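Local coordinates for protein DNA polymerase III subunit beta (Helicobacter pylori 26695, PDB 4S3I) that forms the sliding DNA clamp of replication, tethering DNA polymerases and other proteins to DNA and making them processive, at residues K141-V146 and A365-L370. Sequence-based numbering, arbitrary orientation.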
# COMPACT_ATOMS: atom_id res chain seq x y z
N LYS A 141 18.38 -8.81 8.73
CA LYS A 141 17.29 -8.79 7.75
C LYS A 141 16.89 -10.21 7.34
O LYS A 141 15.72 -10.50 7.07
CB LYS A 141 17.69 -7.97 6.53
CG LYS A 141 16.55 -7.71 5.55
CD LYS A 141 17.07 -7.36 4.16
CE LYS A 141 15.92 -7.12 3.19
NZ LYS A 141 16.33 -7.20 1.75
N LYS A 142 17.87 -11.11 7.32
CA LYS A 142 17.60 -12.46 6.83
C LYS A 142 16.89 -13.30 7.88
O LYS A 142 16.11 -14.19 7.57
CB LYS A 142 18.91 -13.13 6.38
CG LYS A 142 19.36 -12.69 5.01
CD LYS A 142 20.75 -13.23 4.64
CE LYS A 142 21.13 -12.86 3.20
NZ LYS A 142 22.58 -13.12 2.96
N ILE A 143 17.13 -12.97 9.14
CA ILE A 143 16.61 -13.78 10.24
C ILE A 143 15.29 -13.24 10.78
O ILE A 143 14.46 -13.99 11.30
CB ILE A 143 17.69 -13.88 11.35
CG1 ILE A 143 18.88 -14.68 10.81
CG2 ILE A 143 17.16 -14.51 12.63
CD1 ILE A 143 20.01 -14.86 11.82
N ALA A 144 15.10 -11.93 10.64
CA ALA A 144 13.89 -11.26 11.15
C ALA A 144 12.56 -11.99 10.91
O ALA A 144 11.73 -12.07 11.82
CB ALA A 144 13.81 -9.82 10.63
N PRO A 145 12.34 -12.53 9.68
CA PRO A 145 11.02 -13.12 9.44
C PRO A 145 10.66 -14.30 10.33
O PRO A 145 9.49 -14.62 10.43
CB PRO A 145 11.12 -13.59 7.98
CG PRO A 145 12.13 -12.71 7.36
CD PRO A 145 13.14 -12.43 8.44
N VAL A 146 11.64 -14.96 10.94
CA VAL A 146 11.30 -16.13 11.75
C VAL A 146 10.90 -15.73 13.16
O VAL A 146 10.32 -16.52 13.90
CB VAL A 146 12.44 -17.18 11.79
CG1 VAL A 146 12.97 -17.44 10.37
CG2 VAL A 146 13.56 -16.72 12.71
N ALA A 365 26.26 -12.18 5.38
CA ALA A 365 26.02 -13.26 6.33
C ALA A 365 25.46 -14.45 5.55
O ALA A 365 24.66 -14.25 4.63
CB ALA A 365 25.04 -12.83 7.38
N LYS A 366 25.84 -15.67 5.92
CA LYS A 366 25.19 -16.85 5.34
C LYS A 366 24.31 -17.52 6.38
O LYS A 366 24.79 -18.06 7.37
CB LYS A 366 26.21 -17.84 4.78
CG LYS A 366 27.18 -17.21 3.79
CD LYS A 366 28.00 -18.29 3.10
CE LYS A 366 29.07 -17.68 2.21
NZ LYS A 366 29.93 -18.78 1.65
N ILE A 367 23.01 -17.46 6.14
CA ILE A 367 22.01 -17.92 7.09
C ILE A 367 21.60 -19.35 6.72
O ILE A 367 21.44 -19.67 5.54
CB ILE A 367 20.74 -17.01 7.06
CG1 ILE A 367 20.92 -15.79 7.98
CG2 ILE A 367 19.51 -17.77 7.52
CD1 ILE A 367 22.17 -14.99 7.77
N SER A 368 21.46 -20.20 7.73
CA SER A 368 20.98 -21.56 7.55
C SER A 368 19.68 -21.64 8.33
O SER A 368 19.56 -21.00 9.37
CB SER A 368 21.98 -22.57 8.14
OG SER A 368 23.23 -22.48 7.48
N THR A 369 18.72 -22.40 7.83
CA THR A 369 17.46 -22.56 8.55
C THR A 369 17.16 -24.03 8.82
O THR A 369 17.19 -24.87 7.90
CB THR A 369 16.28 -21.93 7.80
OG1 THR A 369 16.54 -20.54 7.53
CG2 THR A 369 15.00 -22.05 8.63
N LEU A 370 16.86 -24.34 10.07
CA LEU A 370 16.46 -25.68 10.47
C LEU A 370 14.95 -25.68 10.68
O LEU A 370 14.42 -24.82 11.38
CB LEU A 370 17.19 -26.08 11.76
CG LEU A 370 16.80 -27.46 12.29
CD1 LEU A 370 17.49 -28.56 11.48
CD2 LEU A 370 17.11 -27.61 13.78
O HOH W 1 22.27 -16.19 3.47
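Lys142 grips the backbone of Ala365 with its ammonium group: NZ donates a hydrogen bond to Ala365 O at 2.9 Å. The nitrogen arrives almost in line with the carbonyl, at a C=O...N angle of 163°. A water bridges the same two segments, accepting from Lys142 NZ at 3.1 Å and from Ile367 N at 3.0 Å. One lysine end thus serves two backbone groups, one directly and one through water. The rest of the side chain is extended beyond CG and passes over Ile367. Lys142 CB lies 3.7 Å from Ile367 CG1, and Lys142 CD lies 3.9 Å from Ile367 CD1. Ile143 CG1 also packs against Ile367 CG1, at 3.7 Å. With chi1 at -86°, Ile367 CG1 stands anti to the carbonyl carbon, which brings it against both helix residues.

The same ammonium group has a salt-bridge partner in Asp138, one turn earlier in helix 135-143. Asp138 OD2 also accepts a hydrogen bond from Ala365 N, so one carboxylate oxygen links the lysine end and the Ala365 backbone.

The contact joins the central domain to the C-terminal domain of the clamp. Lys142 and Ile143 of helix 135-143 pack on the chain leading into strand 368-371. That strand pairs with 179-185 of the central domain and 350-354 of the C-terminal domain, so one sheet runs across the domain boundary. Helix 324-332 is also close, touching Pro145 through Glu329 and Thr369 through Ala330.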